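Local coordinates for ribose-phosphate pyrophosphokinase (Thermus thermophilus, PDB 7PN0), which catalyses the transfer of diphosphate from ATP to ribose 5-phosphate, giving phosphoribosyl pyrophosphate, the activated ribose used in nucleotide synthesis, at residues A[83-97]-A[119-133]. Sequence-based numbering, arbitrary orientation.
Sequences RVTAVIPYFSYARSD and GADRVLTMTLHSPQV. With ADP (adenosine-5'-diphosphate), chain C; SO4 (sulfate ion), chain F.
This contact lies in a beta-alpha-beta unit of the PRTase-like N-terminal domain and runs from its parallel strands to the ADP pocket. Strands 83-88 and 122-126 are neighbours in the sheet, joined through helix 107-118. A86 O accepts from L124 N, and A86 N donates to R122 O; I88 N then reaches L124 O at 2.9 Å. Ahead of these bonds, D121 grips V84 twice. Its N donates to V84 O, and its OD2 accepts from V84 N at 2.8 Å on the anti side. K77 holds the other carboxylate oxygen, OD1. T125 OG1 lies anti to the backbone N (chi1 -172°) and donates to I88 O at 2.7 Å, nearly in line with the carbonyl.

Beyond the strands the F91 ring meets L128 CD2 and V133 CG1 at its edge. A94 CB packs on H129 CB. At the pocket, R95 CG sits over one face of the H129 ring, 3.8 Å from its centroid, a CH-pi contact. The R95 chain bends at chi3 (58°), and its guanidinium lays one face over adenine N3 of ADP. E220 pairs with its NH1. With an alanine in place of R95, the adenine would probably lose this cover, the H129 face its CH-pi partner and E220 this salt bridge. D219 is hydrogen-bonded to H129 ND1, which helps fix the ring's rotation, while NE2 donates to ADP O2B at 2.7 Å. Nearby, S130 OG donates to D97 OD2 at 2.6 Å, on that oxygen's anti lone pair.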
ATOM      1  N   ARG A  83       1.931  18.217   7.343  1.00 14.26           N
ATOM      2  CA  ARG A  83       3.081  17.308   7.484  1.00 14.57           C
ATOM      3  C   ARG A  83       3.162  16.961   8.957  1.00 13.77           C
ATOM      4  O   ARG A  83       2.933  17.871   9.812  1.00 12.80           O
ATOM      5  CB  ARG A  83       4.394  17.892   6.983  1.00 15.51           C
ATOM      6  CG  ARG A  83       5.490  16.836   6.932  1.00 17.45           C
ATOM      7  CD  ARG A  83       6.696  17.306   6.155  1.00 18.17           C
ATOM      8  NE  ARG A  83       7.290  18.533   6.702  1.00 19.26           N
ATOM      9  CZ  ARG A  83       8.372  19.110   6.184  1.00 19.18           C
ATOM     10  NH1 ARG A  83       8.838  20.230   6.692  1.00 21.40           N
ATOM     11  NH2 ARG A  83       9.006  18.537   5.170  1.00 22.22           N
ATOM     12  N   VAL A  84       3.482  15.704   9.239  1.00 12.62           N
ATOM     13  CA  VAL A  84       3.680  15.228  10.634  1.00 12.64           C
ATOM     14  C   VAL A  84       5.052  14.557  10.774  1.00 13.56           C
ATOM     15  O   VAL A  84       5.328  13.592  10.066  1.00 11.75           O
ATOM     16  CB  VAL A  84       2.541  14.295  11.067  1.00 12.76           C
ATOM     17  CG1 VAL A  84       2.795  13.750  12.457  1.00 12.63           C
ATOM     18  CG2 VAL A  84       1.202  14.979  11.016  1.00 12.82           C
ATOM     19  N   THR A  85       5.884  15.098  11.668  1.00 13.00           N
ATOM     20  CA  THR A  85       7.192  14.511  12.014  1.00 12.81           C
ATOM     21  C   THR A  85       7.116  13.923  13.420  1.00 12.52           C
ATOM     22  O   THR A  85       6.740  14.685  14.383  1.00 13.09           O
ATOM     23  CB  THR A  85       8.294  15.565  11.922  1.00 13.25           C
ATOM     24  OG1 THR A  85       8.331  16.098  10.588  1.00 12.61           O
ATOM     25  CG2 THR A  85       9.629  15.009  12.370  1.00 12.95           C
ATOM     26  N   ALA A  86       7.534  12.670  13.562  1.00 12.26           N
ATOM     27  CA  ALA A  86       7.767  12.026  14.863  1.00 12.97           C
ATOM     28  C   ALA A  86       9.157  12.470  15.312  1.00 13.02           C
ATOM     29  O   ALA A  86      10.141  12.022  14.746  1.00 12.44           O
ATOM     30  CB  ALA A  86       7.672  10.529  14.820  1.00 14.45           C
ATOM     31  N   VAL A  87       9.205  13.305  16.335  1.00 12.50           N
ATOM     32  CA  VAL A  87      10.480  13.661  17.004  1.00 11.87           C
ATOM     33  C   VAL A  87      10.665  12.683  18.159  1.00 12.02           C
ATOM     34  O   VAL A  87       9.940  12.751  19.147  1.00 12.51           O
ATOM     35  CB  VAL A  87      10.520  15.125  17.446  1.00 12.01           C
ATOM     36  CG1 VAL A  87      11.861  15.425  18.064  1.00 12.42           C
ATOM     37  CG2 VAL A  87      10.229  16.051  16.268  1.00 12.74           C
ATOM     38  N   ILE A  88      11.606  11.779  17.998  1.00 11.72           N
ATOM     39  CA  ILE A  88      11.826  10.641  18.924  1.00 12.35           C
ATOM     40  C   ILE A  88      13.258  10.785  19.382  1.00 13.10           C
ATOM     41  O   ILE A  88      14.164  10.197  18.796  1.00 13.69           O
ATOM     42  CB  ILE A  88      11.597   9.273  18.242  1.00 12.71           C
ATOM     43  CG1 ILE A  88      10.214   9.216  17.595  1.00 13.56           C
ATOM     44  CG2 ILE A  88      11.824   8.167  19.250  1.00 13.09           C
ATOM     45  CD1 ILE A  88       9.980   7.940  16.797  1.00 14.52           C
ATOM     46  N   PRO A  89      13.507  11.564  20.447  1.00 13.79           N
ATOM     47  CA  PRO A  89      14.885  11.823  20.866  1.00 13.44           C
ATOM     48  C   PRO A  89      15.597  10.542  21.300  1.00 15.12           C
ATOM     49  O   PRO A  89      16.748  10.378  20.921  1.00 16.56           O
ATOM     50  CB  PRO A  89      14.750  12.843  22.004  1.00 12.66           C
ATOM     51  CG  PRO A  89      13.428  13.464  21.767  1.00 13.45           C
ATOM     52  CD  PRO A  89      12.529  12.371  21.199  1.00 12.76           C
ATOM     53  N   TYR A  90      14.905   9.629  21.978  1.00 13.58           N
ATOM     54  CA  TYR A  90      15.460   8.308  22.340  1.00 13.85           C
ATOM     55  C   TYR A  90      14.533   7.203  21.828  1.00 14.70           C
ATOM     56  O   TYR A  90      13.456   7.061  22.341  1.00 15.29           O
ATOM     57  CB  TYR A  90      15.662   8.145  23.834  1.00 15.23           C
ATOM     58  CG  TYR A  90      16.109   6.765  24.271  1.00 15.25           C
ATOM     59  CD1 TYR A  90      17.160   6.113  23.642  1.00 15.54           C
ATOM     60  CD2 TYR A  90      15.439   6.078  25.272  1.00 14.82           C
ATOM     61  CE1 TYR A  90      17.539   4.822  24.009  1.00 15.87           C
ATOM     62  CE2 TYR A  90      15.808   4.797  25.665  1.00 14.84           C
ATOM     63  CZ  TYR A  90      16.856   4.163  25.019  1.00 15.50           C
ATOM     64  OH  TYR A  90      17.254   2.924  25.424  1.00 16.74           O
ATOM     65  N   PHE A  91      15.033   6.423  20.885  1.00 13.66           N
ATOM     66  CA  PHE A  91      14.299   5.308  20.256  1.00 14.48           C
ATOM     67  C   PHE A  91      14.865   4.021  20.858  1.00 14.13           C
ATOM     68  O   PHE A  91      15.796   3.450  20.285  1.00 14.58           O
ATOM     69  CB  PHE A  91      14.415   5.353  18.738  1.00 13.67           C
ATOM     70  CG  PHE A  91      13.623   4.285  18.044  1.00 14.19           C
ATOM     71  CD1 PHE A  91      12.413   3.819  18.563  1.00 14.93           C
ATOM     72  CD2 PHE A  91      14.088   3.703  16.883  1.00 16.26           C
ATOM     73  CE1 PHE A  91      11.666   2.862  17.905  1.00 15.44           C
ATOM     74  CE2 PHE A  91      13.339   2.725  16.235  1.00 16.74           C
ATOM     75  CZ  PHE A  91      12.124   2.323  16.733  1.00 15.86           C
ATOM     76  N   SER A  92      14.333   3.648  22.022  1.00 14.35           N
ATOM     77  CA  SER A  92      14.857   2.502  22.824  1.00 13.21           C
ATOM     78  C   SER A  92      14.853   1.237  21.966  1.00 14.30           C
ATOM     79  O   SER A  92      15.798   0.411  22.080  1.00 13.38           O
ATOM     80  CB  SER A  92      14.051   2.321  24.071  1.00 14.12           C
ATOM     81  OG  SER A  92      12.723   1.864  23.807  1.00 14.31           O
ATOM     82  N   TYR A  93      13.795   1.049  21.174  1.00 12.22           N
ATOM     83  CA  TYR A  93      13.635  -0.217  20.425  1.00 12.89           C
ATOM     84  C   TYR A  93      14.636  -0.318  19.276  1.00 13.26           C
ATOM     85  O   TYR A  93      14.661  -1.412  18.625  1.00 12.53           O
ATOM     86  CB  TYR A  93      12.197  -0.446  19.974  1.00 12.66           C
ATOM     87  CG  TYR A  93      11.256  -0.975  21.028  1.00 13.69           C
ATOM     88  CD1 TYR A  93      11.273  -2.326  21.377  1.00 14.52           C
ATOM     89  CD2 TYR A  93      10.355  -0.140  21.675  1.00 13.39           C
ATOM     90  CE1 TYR A  93      10.400  -2.855  22.312  1.00 14.04           C
ATOM     91  CE2 TYR A  93       9.477  -0.648  22.615  1.00 13.87           C
ATOM     92  CZ  TYR A  93       9.484  -2.006  22.919  1.00 14.51           C
ATOM     93  OH  TYR A  93       8.648  -2.494  23.867  1.00 14.72           O
ATOM     94  N   ALA A  94      15.504   0.675  19.064  1.00 12.75           N
ATOM     95  CA  ALA A  94      16.616   0.520  18.098  1.00 14.33           C
ATOM     96  C   ALA A  94      17.490  -0.662  18.559  1.00 13.77           C
ATOM     97  O   ALA A  94      18.212  -1.207  17.746  1.00 16.32           O
ATOM     98  CB  ALA A  94      17.421   1.793  17.930  1.00 13.87           C
ATOM     99  N   ARG A  95      17.452  -1.058  19.821  1.00 13.54           N
ATOM    100  CA  ARG A  95      18.273  -2.205  20.288  1.00 15.95           C
ATOM    101  C   ARG A  95      17.716  -3.512  19.724  1.00 15.47           C
ATOM    102  O   ARG A  95      18.417  -4.492  19.716  1.00 16.17           O
ATOM    103  CB  ARG A  95      18.291  -2.278  21.809  1.00 17.71           C
ATOM    104  CG  ARG A  95      18.995  -1.098  22.434  1.00 21.34           C
ATOM    105  CD  ARG A  95      19.083  -1.111  23.952  1.00 24.63           C
ATOM    106  NE  ARG A  95      19.764  -2.306  24.449  1.00 25.82           N
ATOM    107  CZ  ARG A  95      19.912  -2.590  25.744  1.00 27.46           C
ATOM    108  NH1 ARG A  95      19.436  -1.753  26.664  1.00 27.46           N
ATOM    109  NH2 ARG A  95      20.509  -3.719  26.086  1.00 27.54           N
ATOM    110  N   SER A  96      16.447  -3.524  19.351  1.00 14.01           N
ATOM    111  CA  SER A  96      15.747  -4.723  18.828  1.00 13.94           C
ATOM    112  C   SER A  96      15.869  -4.697  17.312  1.00 14.67           C
ATOM    113  O   SER A  96      14.835  -4.504  16.610  1.00 11.74           O
ATOM    114  CB  SER A  96      14.305  -4.746  19.270  1.00 15.17           C
ATOM    115  OG  SER A  96      14.193  -4.824  20.682  1.00 14.63           O
ATOM    116  N   ASP A  97      17.099  -4.873  16.829  1.00 14.68           N
ATOM    117  CA  ASP A  97      17.463  -4.503  15.440  1.00 14.57           C
ATOM    118  C   ASP A  97      17.886  -5.740  14.640  1.00 14.01           C
ATOM    119  O   ASP A  97      18.273  -5.578  13.503  1.00 13.17           O
ATOM    120  CB  ASP A  97      18.549  -3.423  15.459  1.00 14.39           C
ATOM    121  CG  ASP A  97      19.866  -3.898  16.060  1.00 17.14           C
ATOM    122  OD1 ASP A  97      19.859  -4.997  16.695  1.00 19.32           O
ATOM    123  OD2 ASP A  97      20.893  -3.281  15.749  1.00 15.71           O
ATOM    124  N   GLY A 119       0.605   7.507  10.318  1.00 12.58           N
ATOM    125  CA  GLY A 119       0.628   8.657   9.408  1.00 12.65           C
ATOM    126  C   GLY A 119       1.862   9.541   9.540  1.00 11.61           C
ATOM    127  O   GLY A 119       1.825  10.661   8.973  1.00 11.10           O
ATOM    128  N   ALA A 120       2.947   9.083  10.178  1.00 11.70           N
ATOM    129  CA  ALA A 120       4.200   9.866  10.267  1.00 12.27           C
ATOM    130  C   ALA A 120       4.750  10.090   8.864  1.00 13.27           C
ATOM    131  O   ALA A 120       4.886   9.153   8.107  1.00 12.78           O
ATOM    132  CB  ALA A 120       5.208   9.180  11.138  1.00 12.34           C
ATOM    133  N   ASP A 121       5.189  11.296   8.574  1.00 14.21           N
ATOM    134  CA  ASP A 121       5.793  11.613   7.257  1.00 13.66           C
ATOM    135  C   ASP A 121       7.308  11.545   7.360  1.00 13.63           C
ATOM    136  O   ASP A 121       7.964  11.438   6.323  1.00 12.81           O
ATOM    137  CB  ASP A 121       5.324  12.978   6.780  1.00 15.15           C
ATOM    138  CG  ASP A 121       3.838  13.036   6.547  1.00 16.27           C
ATOM    139  OD1 ASP A 121       3.340  12.133   5.778  1.00 14.61           O
ATOM    140  OD2 ASP A 121       3.213  14.048   6.987  1.00 14.62           O
ATOM    141  N   ARG A 122       7.840  11.639   8.570  1.00 13.81           N
ATOM    142  CA  ARG A 122       9.275  11.855   8.798  1.00 14.05           C
ATOM    143  C   ARG A 122       9.565  11.497  10.237  1.00 12.07           C
ATOM    144  O   ARG A 122       8.664  11.538  11.086  1.00 12.23           O
ATOM    145  CB  ARG A 122       9.787  13.310   8.686  1.00 15.41           C
ATOM    146  CG  ARG A 122       9.270  14.177   7.564  1.00 18.58           C
ATOM    147  CD  ARG A 122       9.879  15.565   7.675  1.00 18.61           C
ATOM    148  NE  ARG A 122      11.330  15.484   7.652  1.00 20.89           N
ATOM    149  CZ  ARG A 122      12.056  15.217   6.559  1.00 21.35           C
ATOM    150  NH1 ARG A 122      13.358  15.142   6.656  1.00 19.14           N
ATOM    151  NH2 ARG A 122      11.493  15.090   5.360  1.00 23.32           N
ATOM    152  N   VAL A 123      10.836  11.258  10.515  1.00 11.61           N
ATOM    153  CA  VAL A 123      11.319  11.016  11.894  1.00 12.06           C
ATOM    154  C   VAL A 123      12.532  11.923  12.074  1.00 11.06           C
ATOM    155  O   VAL A 123      13.284  12.099  11.117  1.00 12.86           O
ATOM    156  CB  VAL A 123      11.682   9.541  12.169  1.00 12.23           C
ATOM    157  CG1 VAL A 123      12.351   9.342  13.495  1.00 12.96           C
ATOM    158  CG2 VAL A 123      10.465   8.663  12.106  1.00 14.32           C
ATOM    159  N   LEU A 124      12.683  12.431  13.278  1.00 11.74           N
ATOM    160  CA  LEU A 124      13.871  13.182  13.765  1.00 12.66           C
ATOM    161  C   LEU A 124      14.320  12.489  15.041  1.00 12.30           C
ATOM    162  O   LEU A 124      13.486  12.392  15.942  1.00 12.91           O
ATOM    163  CB  LEU A 124      13.516  14.656  14.028  1.00 12.59           C
ATOM    164  CG  LEU A 124      14.638  15.500  14.648  1.00 12.13           C
ATOM    165  CD1 LEU A 124      15.867  15.465  13.766  1.00 12.08           C
ATOM    166  CD2 LEU A 124      14.148  16.926  14.933  1.00 12.04           C
ATOM    167  N   THR A 125      15.562  12.001  15.086  1.00 11.47           N
ATOM    168  CA  THR A 125      16.016  11.191  16.229  1.00 11.79           C
ATOM    169  C   THR A 125      17.485  11.487  16.479  1.00 12.36           C
ATOM    170  O   THR A 125      18.108  12.153  15.672  1.00 14.23           O
ATOM    171  CB  THR A 125      15.675   9.706  16.031  1.00 11.97           C
ATOM    172  OG1 THR A 125      15.951   8.963  17.211  1.00 12.41           O
ATOM    173  CG2 THR A 125      16.409   9.042  14.888  1.00 11.93           C
ATOM    174  N   MET A 126      18.037  10.879  17.515  1.00 14.62           N
ATOM    175  CA  MET A 126      19.455  11.118  17.874  1.00 14.26           C
ATOM    176  C   MET A 126      20.056   9.796  18.333  1.00 13.00           C
ATOM    177  O   MET A 126      19.385   9.051  19.033  1.00 13.95           O
ATOM    178  CB  MET A 126      19.597  12.188  18.951  1.00 14.51           C
ATOM    179  CG  MET A 126      21.019  12.350  19.472  1.00 15.02           C
ATOM    180  SD  MET A 126      21.128  13.730  20.675  1.00 16.83           S
ATOM    181  CE  MET A 126      21.236  15.124  19.569  1.00 15.88           C
ATOM    182  N   THR A 127      21.293   9.560  17.960  1.00 13.98           N
ATOM    183  CA  THR A 127      22.070   8.390  18.422  1.00 14.27           C
ATOM    184  C   THR A 127      21.206   7.116  18.405  1.00 14.28           C
ATOM    185  O   THR A 127      20.977   6.485  19.482  1.00 14.34           O
ATOM    186  CB  THR A 127      22.721   8.666  19.782  1.00 16.01           C
ATOM    187  OG1 THR A 127      23.403   9.926  19.758  1.00 17.09           O
ATOM    188  CG2 THR A 127      23.681   7.553  20.147  1.00 18.20           C
ATOM    189  N   LEU A 128      20.848   6.625  17.222  1.00 14.76           N
ATOM    190  CA  LEU A 128      20.252   5.262  17.090  1.00 14.19           C
ATOM    191  C   LEU A 128      21.248   4.223  17.581  1.00 15.04           C
ATOM    192  O   LEU A 128      22.449   4.405  17.376  1.00 13.98           O
ATOM    193  CB  LEU A 128      19.889   4.983  15.646  1.00 13.78           C
ATOM    194  CG  LEU A 128      18.708   5.800  15.166  1.00 13.83           C
ATOM    195  CD1 LEU A 128      18.593   5.683  13.672  1.00 14.12           C
ATOM    196  CD2 LEU A 128      17.430   5.357  15.864  1.00 14.36           C
ATOM    197  N   HIS A 129      20.759   3.211  18.276  1.00 15.14           N
ATOM    198  CA  HIS A 129      21.591   2.124  18.843  1.00 15.40           C
ATOM    199  C   HIS A 129      22.466   1.508  17.751  1.00 16.51           C
ATOM    200  O   HIS A 129      23.652   1.248  18.001  1.00 14.88           O
ATOM    201  CB  HIS A 129      20.699   1.062  19.481  1.00 16.49           C
ATOM    202  CG  HIS A 129      21.503  -0.099  19.956  1.00 17.92           C
ATOM    203  ND1 HIS A 129      22.380   0.015  21.043  1.00 19.44           N
ATOM    204  CD2 HIS A 129      21.641  -1.354  19.461  1.00 17.65           C
ATOM    205  CE1 HIS A 129      22.980  -1.158  21.211  1.00 20.90           C
ATOM    206  NE2 HIS A 129      22.532  -2.016  20.272  1.00 18.32           N
ATOM    207  N   SER A 130      21.906   1.294  16.563  1.00 16.63           N
ATOM    208  CA  SER A 130      22.690   0.850  15.391  1.00 17.27           C
ATOM    209  C   SER A 130      22.304   1.710  14.202  1.00 16.64           C
ATOM    210  O   SER A 130      21.138   2.053  14.041  1.00 15.49           O
ATOM    211  CB  SER A 130      22.538  -0.616  15.146  1.00 17.48           C
ATOM    212  OG  SER A 130      21.255  -0.949  14.572  1.00 18.55           O
ATOM    213  N   PRO A 131      23.259   2.043  13.324  1.00 16.35           N
ATOM    214  CA  PRO A 131      22.944   2.885  12.174  1.00 17.30           C
ATOM    215  C   PRO A 131      22.068   2.190  11.122  1.00 14.79           C
ATOM    216  O   PRO A 131      21.364   2.887  10.395  1.00 15.06           O
ATOM    217  CB  PRO A 131      24.340   3.211  11.650  1.00 17.93           C
ATOM    218  CG  PRO A 131      25.129   1.952  11.957  1.00 18.81           C
ATOM    219  CD  PRO A 131      24.679   1.614  13.359  1.00 18.69           C
ATOM    220  N   GLN A 132      22.036   0.859  11.106  1.00 15.48           N
ATOM    221  CA  GLN A 132      21.169   0.102  10.159  1.00 14.45           C
ATOM    222  C   GLN A 132      19.695   0.377  10.453  1.00 13.97           C
ATOM    223  O   GLN A 132      18.873   0.228   9.539  1.00 13.53           O
ATOM    224  CB  GLN A 132      21.436  -1.398  10.233  1.00 16.36           C
ATOM    225  CG  GLN A 132      22.774  -1.791   9.669  1.00 17.07           C
ATOM    226  CD  GLN A 132      23.923  -1.633  10.635  1.00 18.06           C
ATOM    227  OE1 GLN A 132      23.776  -1.306  11.817  1.00 15.83           O
ATOM    228  NE2 GLN A 132      25.089  -1.917  10.116  1.00 17.38           N
ATOM    229  N   VAL A 133      19.361   0.843  11.666  1.00 13.18           N
ATOM    230  CA  VAL A 133      17.928   1.110  12.010  1.00 13.35           C
ATOM    231  C   VAL A 133      17.357   2.210  11.084  1.00 12.27           C
ATOM    232  O   VAL A 133      16.130   2.238  10.860  1.00 12.69           O
ATOM    233  CB  VAL A 133      17.755   1.480  13.495  1.00 14.37           C
ATOM    234  CG1 VAL A 133      16.376   2.038  13.797  1.00 12.87           C
ATOM    235  CG2 VAL A 133      18.066   0.296  14.384  1.00 15.88           C
TER
HETATM  236  PB  ADP C 401      24.123  -4.936  21.332  1.00 72.45           P
HETATM  237  O1B ADP C 401      25.193  -4.149  20.562  1.00 64.41           O
HETATM  238  O2B ADP C 401      22.726  -4.669  20.821  1.00 60.93           O
HETATM  239  O3B ADP C 401      24.210  -4.891  22.845  1.00 53.72           O
HETATM  240  PA  ADP C 401      23.434  -7.585  21.059  1.00 75.26           P
HETATM  241  O1A ADP C 401      22.439  -7.403  19.955  1.00 72.25           O
HETATM  242  O2A ADP C 401      24.151  -8.890  21.156  1.00 75.60           O
HETATM  243  O3A ADP C 401      24.528  -6.437  20.963  1.00 62.92           O
HETATM  244  O5' ADP C 401      22.762  -7.192  22.486  1.00 63.96           O
HETATM  245  C5' ADP C 401      21.311  -7.100  22.623  1.00 47.85           C
HETATM  246  C4' ADP C 401      20.850  -7.660  23.957  1.00 41.11           C
HETATM  247  O4' ADP C 401      19.832  -6.767  24.497  1.00 28.56           O
HETATM  248  C3' ADP C 401      20.180  -9.044  23.922  1.00 39.98           C
HETATM  249  O3' ADP C 401      20.524  -9.847  22.797  1.00 41.68           O
HETATM  250  C2' ADP C 401      18.722  -8.677  23.673  1.00 30.60           C
HETATM  251  O2' ADP C 401      17.872  -9.690  24.142  1.00 40.46           O
HETATM  252  C1' ADP C 401      18.568  -7.371  24.449  1.00 26.60           C
HETATM  253  N9  ADP C 401      17.622  -6.440  23.832  1.00 20.25           N
HETATM  254  C8  ADP C 401      17.038  -6.522  22.581  1.00 20.57           C
HETATM  255  N7  ADP C 401      16.187  -5.548  22.330  1.00 16.24           N
HETATM  256  C5  ADP C 401      16.201  -4.790  23.491  1.00 16.25           C
HETATM  257  C6  ADP C 401      15.510  -3.629  23.872  1.00 16.42           C
HETATM  258  N6  ADP C 401      14.668  -2.993  23.058  1.00 16.26           N
HETATM  259  N1  ADP C 401      15.741  -3.115  25.112  1.00 16.78           N
HETATM  260  C2  ADP C 401      16.622  -3.750  25.896  1.00 17.35           C
HETATM  261  N3  ADP C 401      17.342  -4.837  25.636  1.00 18.29           N
HETATM  262  C4  ADP C 401      17.074  -5.333  24.420  1.00 18.99           C
HETATM  263  S   SO4 F 404      26.296   9.317  17.489  1.00 21.90           S
HETATM  264  O1  SO4 F 404      26.686   9.981  16.270  1.00 18.25           O
HETATM  265  O2  SO4 F 404      25.553  10.266  18.292  1.00 22.82           O
HETATM  266  O3  SO4 F 404      27.494   8.877  18.244  1.00 24.40           O
HETATM  267  O4  SO4 F 404      25.455   8.208  17.191  1.00 23.24           O
HETATM  268  O   HOH W   1       8.809  15.510   4.147  1.00 25.18           O
HETATM  269  O   HOH W   2      17.625   6.755  19.729  1.00 16.84           O
HETATM  270  O   HOH W   3      18.803   4.205  20.231  1.00 17.58           O